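Local atomic coordinates of aminotransferase, class III (Deinococcus radiodurans, PDB entry 3I4J), a protein that probably acts as a pyridoxal phosphate-dependent aminotransferase of class III, moving amino groups between substrates. Residues G262-L270 / S302-L310; A338-V346 / L352-L360. The protein carries 1 engineered substitution. All coordinates share one frame; numbering follows the deposited sequence.

Interaction 1 (G262-L270 / S302-L310)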
# COMPACT_ATOMS: atom_id res chain seq x y z
N GLY C 262 -9.33 8.36 -4.55
CA GLY C 262 -9.94 8.64 -5.83
C GLY C 262 -9.02 8.73 -7.03
O GLY C 262 -9.50 8.84 -8.16
N LEU C 263 -7.71 8.68 -6.81
CA LEU C 263 -6.75 8.78 -7.90
C LEU C 263 -7.02 7.71 -8.96
O LEU C 263 -7.11 8.02 -10.15
CB LEU C 263 -5.32 8.66 -7.36
CG LEU C 263 -4.21 9.29 -8.21
CD1 LEU C 263 -4.56 10.73 -8.55
CD2 LEU C 263 -2.88 9.24 -7.46
N ALA C 264 -7.14 6.45 -8.54
CA ALA C 264 -7.46 5.37 -9.46
C ALA C 264 -8.91 4.91 -9.23
O ALA C 264 -9.34 3.88 -9.75
CB ALA C 264 -6.49 4.19 -9.27
N ALA C 265 -9.63 5.69 -8.43
CA ALA C 265 -11.05 5.46 -8.14
C ALA C 265 -11.50 4.02 -7.85
O ALA C 265 -12.55 3.59 -8.34
CB ALA C 265 -11.90 6.04 -9.27
N GLY C 266 -10.70 3.29 -7.08
CA GLY C 266 -11.06 1.92 -6.73
C GLY C 266 -10.62 0.84 -7.70
O GLY C 266 -10.82 -0.34 -7.43
N TYR C 267 -10.01 1.23 -8.82
CA TYR C 267 -9.57 0.26 -9.81
C TYR C 267 -8.18 -0.31 -9.55
O TYR C 267 -7.83 -1.38 -10.03
CB TYR C 267 -9.66 0.89 -11.21
CG TYR C 267 -11.11 1.01 -11.64
CD1 TYR C 267 -11.77 -0.08 -12.22
CD2 TYR C 267 -11.86 2.14 -11.32
CE1 TYR C 267 -13.13 -0.05 -12.45
CE2 TYR C 267 -13.24 2.18 -11.55
CZ TYR C 267 -13.87 1.07 -12.11
OH TYR C 267 -15.23 1.05 -12.29
N ALA C 268 -7.40 0.41 -8.75
CA ALA C 268 -6.06 -0.03 -8.41
C ALA C 268 -5.56 0.74 -7.20
O ALA C 268 -5.98 1.87 -6.96
CB ALA C 268 -5.11 0.17 -9.60
N PRO C 269 -4.65 0.13 -6.41
CA PRO C 269 -4.12 0.83 -5.24
C PRO C 269 -3.10 1.85 -5.72
O PRO C 269 -1.94 1.50 -5.99
CB PRO C 269 -3.47 -0.29 -4.43
CG PRO C 269 -4.15 -1.55 -4.94
CD PRO C 269 -4.25 -1.28 -6.40
N LEU C 270 -3.53 3.10 -5.85
CA LEU C 270 -2.68 4.17 -6.32
C LEU C 270 -2.90 5.45 -5.50
O LEU C 270 -4.04 5.79 -5.16
CB LEU C 270 -2.99 4.45 -7.80
CG LEU C 270 -2.15 5.53 -8.50
CD1 LEU C 270 -0.73 5.04 -8.67
CD2 LEU C 270 -2.76 5.85 -9.86
N SER C 302 -1.10 -0.26 -12.16
CA SER C 302 -1.87 0.64 -11.31
C SER C 302 -1.85 2.05 -11.88
O SER C 302 -2.85 2.77 -11.81
CB SER C 302 -1.30 0.63 -9.89
OG SER C 302 -1.50 -0.64 -9.29
N VAL C 303 -0.72 2.45 -12.45
CA VAL C 303 -0.60 3.77 -13.05
C VAL C 303 -1.51 3.84 -14.28
O VAL C 303 -2.18 4.85 -14.51
CB VAL C 303 0.86 4.06 -13.44
CG1 VAL C 303 0.96 5.36 -14.24
CG2 VAL C 303 1.71 4.18 -12.17
N ALA C 304 -1.55 2.76 -15.06
CA ALA C 304 -2.41 2.71 -16.23
C ALA C 304 -3.87 2.89 -15.80
O ALA C 304 -4.67 3.51 -16.51
CB ALA C 304 -2.24 1.37 -16.96
N ALA C 305 -4.23 2.34 -14.64
CA ALA C 305 -5.59 2.47 -14.13
C ALA C 305 -5.86 3.94 -13.83
O ALA C 305 -6.93 4.46 -14.16
CB ALA C 305 -5.76 1.63 -12.87
N GLY C 306 -4.88 4.60 -13.21
CA GLY C 306 -5.02 6.01 -12.90
C GLY C 306 -5.21 6.83 -14.16
O GLY C 306 -6.07 7.71 -14.22
N LEU C 307 -4.40 6.54 -15.18
CA LEU C 307 -4.49 7.26 -16.45
C LEU C 307 -5.86 7.08 -17.11
O LEU C 307 -6.44 8.04 -17.64
CB LEU C 307 -3.38 6.79 -17.40
CG LEU C 307 -3.30 7.47 -18.77
CD1 LEU C 307 -3.07 8.97 -18.61
CD2 LEU C 307 -2.17 6.84 -19.57
N SER C 308 -6.38 5.86 -17.10
CA SER C 308 -7.68 5.58 -17.70
C SER C 308 -8.78 6.31 -16.93
O SER C 308 -9.71 6.85 -17.51
CB SER C 308 -7.95 4.07 -17.71
OG SER C 308 -9.22 3.78 -18.28
N VAL C 309 -8.66 6.31 -15.61
CA VAL C 309 -9.64 6.99 -14.76
C VAL C 309 -9.60 8.49 -15.06
O VAL C 309 -10.64 9.14 -15.15
CB VAL C 309 -9.34 6.75 -13.26
CG1 VAL C 309 -10.17 7.70 -12.40
CG2 VAL C 309 -9.69 5.30 -12.90
N LEU C 310 -8.40 9.03 -15.24
CA LEU C 310 -8.26 10.45 -15.55
C LEU C 310 -8.92 10.79 -16.88
O LEU C 310 -9.59 11.82 -17.01
CB LEU C 310 -6.78 10.85 -15.57
CG LEU C 310 -6.48 12.32 -15.85
CD1 LEU C 310 -7.17 13.22 -14.82
CD2 LEU C 310 -4.97 12.54 -15.84
O HOH W 1 -6.12 9.51 -12.05
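Val-309, on helix 300-315, packs into the loop that joins strands 256-259 and 271-275, two neighbouring strands of the mixed seven-stranded sheet found in the large domain of fold type I pyridoxal phosphate enzymes. Its CB sits 4.0 Å from Leu-263 O, and from there the side chain forks. CG1, anti to the backbone N (chi1 167°), lies 3.9 Å from Ala-265 CB. CG2 swings the other way onto the type I' turn of residues 264 to 267, where it lies 3.5 Å from Ala-264 O and, crossing obliquely, 4.1 Å from Tyr-267 CD2. Ala-264 O is itself tied to Tyr-267 N and lies at the edge of the tyrosine ring, in its plane. The phenol oxygen at the far end of that ring is hydrogen-bonded to Gly-44 O and Arg-47 N.

One turn of helix back, small residues let the chains close up: the methyls of Ala-268 and Ala-305 meet CB to CB at 3.6 Å. Leu-270 sends CD2 onto the bare backbone of Gly-306, 3.8 Å from its CA, and also touches Ser-302 O. The dimer interface runs past this spot, for Pro-269 packs on Ser-302 of the second subunit and Ser-302 on its Pro-269, while Gly-266 N bonds to Tyr-296 OH of that subunit. Polar linkage between loop and helix comes through a water, which donates both its protons, one to Leu-263 O at 2.6 Å and the other to Gly-306 O at 2.8 Å.

Interaction 2 (A338-V346 / L352-L360)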
# COMPACT_ATOMS: atom_id res chain seq x y z
N ALA C 338 -36.03 20.03 8.02
CA ALA C 338 -37.35 20.45 8.47
C ALA C 338 -38.07 19.28 9.12
O ALA C 338 -38.72 19.43 10.16
CB ALA C 338 -38.16 20.98 7.29
N ARG C 339 -37.95 18.12 8.50
CA ARG C 339 -38.58 16.90 8.98
C ARG C 339 -37.76 16.28 10.10
O ARG C 339 -38.31 15.69 11.03
CB ARG C 339 -38.71 15.94 7.79
CG ARG C 339 -39.28 14.56 8.08
CD ARG C 339 -39.65 13.92 6.75
NE ARG C 339 -39.70 12.46 6.77
CZ ARG C 339 -40.49 11.75 7.57
NH1 ARG C 339 -41.30 12.35 8.44
NH2 ARG C 339 -40.47 10.42 7.49
N PHE C 340 -36.44 16.43 10.02
CA PHE C 340 -35.55 15.87 11.02
C PHE C 340 -34.62 16.92 11.62
O PHE C 340 -33.45 17.01 11.25
CB PHE C 340 -34.72 14.74 10.40
CG PHE C 340 -35.56 13.63 9.86
CD1 PHE C 340 -36.20 12.74 10.72
CD2 PHE C 340 -35.76 13.50 8.49
CE1 PHE C 340 -37.03 11.74 10.22
CE2 PHE C 340 -36.59 12.50 7.98
CZ PHE C 340 -37.22 11.62 8.85
N PRO C 341 -35.14 17.73 12.56
CA PRO C 341 -34.33 18.77 13.19
C PRO C 341 -33.18 18.23 14.04
O PRO C 341 -32.41 19.00 14.61
CB PRO C 341 -35.36 19.58 13.99
CG PRO C 341 -36.43 18.57 14.29
CD PRO C 341 -36.55 17.81 12.99
N GLN C 342 -33.07 16.91 14.14
CA GLN C 342 -31.97 16.31 14.89
C GLN C 342 -30.71 16.50 14.05
O GLN C 342 -29.59 16.28 14.52
CB GLN C 342 -32.21 14.81 15.15
CG GLN C 342 -33.37 14.52 16.08
CD GLN C 342 -34.69 14.38 15.36
OE1 GLN C 342 -34.85 14.86 14.24
NE2 GLN C 342 -35.65 13.72 16.00
N MET C 343 -30.92 16.89 12.80
CA MET C 343 -29.81 17.16 11.89
C MET C 343 -29.31 18.55 12.31
O MET C 343 -29.79 19.57 11.81
CB MET C 343 -30.30 17.16 10.43
CG MET C 343 -30.83 15.81 9.92
SD MET C 343 -31.55 15.83 8.24
CE MET C 343 -30.04 15.68 7.23
N MET C 344 -28.37 18.56 13.25
CA MET C 344 -27.79 19.79 13.81
C MET C 344 -27.18 20.72 12.77
O MET C 344 -27.28 21.94 12.88
CB MET C 344 -26.70 19.43 14.84
CG MET C 344 -27.15 18.50 15.96
SD MET C 344 -27.99 19.35 17.31
CE MET C 344 -26.78 19.24 18.57
N GLN C 345 -26.53 20.13 11.78
CA GLN C 345 -25.89 20.91 10.73
C GLN C 345 -25.69 20.07 9.48
O GLN C 345 -25.44 18.86 9.56
CB GLN C 345 -24.55 21.44 11.23
CG GLN C 345 -23.77 22.27 10.21
CD GLN C 345 -22.60 23.00 10.84
OE1 GLN C 345 -21.80 22.41 11.57
NE2 GLN C 345 -22.49 24.29 10.55
N VAL C 346 -25.82 20.71 8.33
CA VAL C 346 -25.63 20.06 7.04
C VAL C 346 -24.61 20.88 6.27
O VAL C 346 -24.70 22.10 6.22
CB VAL C 346 -26.96 19.99 6.24
CG1 VAL C 346 -27.53 21.38 6.05
CG2 VAL C 346 -26.71 19.33 4.89
N LEU C 352 -18.76 16.08 -1.47
CA LEU C 352 -18.22 15.69 -0.17
C LEU C 352 -19.16 16.43 0.78
O LEU C 352 -19.10 17.65 0.90
CB LEU C 352 -16.78 16.18 0.00
CG LEU C 352 -16.17 15.92 1.39
CD1 LEU C 352 -16.41 14.48 1.79
CD2 LEU C 352 -14.68 16.23 1.37
N LEU C 353 -20.05 15.69 1.43
CA LEU C 353 -21.02 16.31 2.32
C LEU C 353 -21.02 15.70 3.71
O LEU C 353 -20.54 14.58 3.91
CB LEU C 353 -22.43 16.20 1.72
CG LEU C 353 -22.61 16.73 0.29
CD1 LEU C 353 -22.43 15.59 -0.72
CD2 LEU C 353 -23.99 17.34 0.15
N GLY C 354 -21.58 16.43 4.67
CA GLY C 354 -21.62 15.94 6.03
C GLY C 354 -22.90 16.33 6.75
O GLY C 354 -23.49 17.38 6.47
N VAL C 355 -23.32 15.47 7.67
CA VAL C 355 -24.51 15.71 8.47
C VAL C 355 -24.13 15.50 9.92
O VAL C 355 -23.63 14.43 10.29
CB VAL C 355 -25.65 14.72 8.09
CG1 VAL C 355 -26.86 14.94 9.01
CG2 VAL C 355 -26.05 14.91 6.64
N VAL C 356 -24.33 16.52 10.74
CA VAL C 356 -24.02 16.43 12.16
C VAL C 356 -25.34 16.17 12.88
O VAL C 356 -26.31 16.91 12.70
CB VAL C 356 -23.39 17.74 12.67
CG1 VAL C 356 -23.10 17.63 14.17
CG2 VAL C 356 -22.11 18.03 11.90
N LEU C 357 -25.37 15.12 13.69
CA LEU C 357 -26.58 14.75 14.41
C LEU C 357 -26.51 15.00 15.91
O LEU C 357 -25.42 14.99 16.50
CB LEU C 357 -26.88 13.28 14.15
CG LEU C 357 -27.04 12.90 12.68
CD1 LEU C 357 -26.92 11.40 12.51
CD2 LEU C 357 -28.37 13.42 12.15
N GLY C 358 -27.67 15.20 16.52
CA GLY C 358 -27.75 15.44 17.95
C GLY C 358 -29.18 15.32 18.45
O GLY C 358 -30.09 15.07 17.66
N ASP C 359 -29.38 15.49 19.76
CA ASP C 359 -30.73 15.39 20.33
C ASP C 359 -31.38 16.77 20.31
O ASP C 359 -30.70 17.79 20.44
CB ASP C 359 -30.66 14.85 21.76
CG ASP C 359 -30.43 15.94 22.79
OD1 ASP C 359 -31.43 16.52 23.26
OD2 ASP C 359 -29.26 16.22 23.11
N LEU C 360 -32.70 16.80 20.16
CA LEU C 360 -33.44 18.06 20.11
C LEU C 360 -33.28 18.91 21.36
O LEU C 360 -33.35 20.14 21.29
CB LEU C 360 -34.92 17.79 19.85
CG LEU C 360 -35.26 17.07 18.54
CD1 LEU C 360 -36.76 16.99 18.37
CD2 LEU C 360 -34.63 17.80 17.36
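Val-356 N gives its hydrogen to Gln-345 O in a short, nearly straight bond, 2.8 Å and 175° at the hydrogen, lying in the carbonyl plane; the same oxygen also receives a CA-H contact from Val-355. The return is less tidy. Val-356 O faces two amides at once, Met-344 N at 2.7 Å but badly bent (116°) and Gln-345 N at 3.4 Å, both weak bonds. Met-344 N has a second weak acceptor in Gln-342 O, across the inverse gamma turn centred on Met-343. Two residues facing one make this a classic beta bulge, set in the hairpin of strands 343-349 and 352-357. Beyond the bulge, Gln-342 O takes Gly-358 N at 3.0 Å, again in the carbonyl plane, and the CA-H of Leu-357. The other edge of strand 352-357 is bonded too: Val-355 pairs with Leu-401 and Leu-357 with Asp-399.

On the face turned to helix 411-428, Met-343 lies side by side with Leu-357, and the bend at its chi3 (83°) lays CE on Val-355 CG1, 3.7 Å off. Met-344 instead reaches over the chain just past the end of strand 352-357, its CG 3.4 Å from Gly-358 N. Farther along, Leu-360 puts CD2 between Pro-341 and Gln-342, 3.6 Å from Pro-341 CG and 3.7 Å from Gln-342 CG.

Overall arrangement
From the N terminus the chain forms a small antiparallel sheet and several helices, then six strands of the seven-stranded sheet, and passes through 262-270 on its way into the last, 271-275. Interaction 1 closes when helix 300-315 returns to that loop, enclosing 31 residues. Helix 318-339 follows directly and leads out to interaction 2, a local hairpin closure with five residues between its segments. The two therefore run in series, neither nested nor crossed. The centres of interactions 1 and 2 are about 34 Å apart, on opposite sides of the chain's centre. Interaction 1 joins a sheet loop to a helix beside the second subunit; interaction 2 joins two strands of the small C-terminal sheet, and no other chain of the assembly touches its two segments.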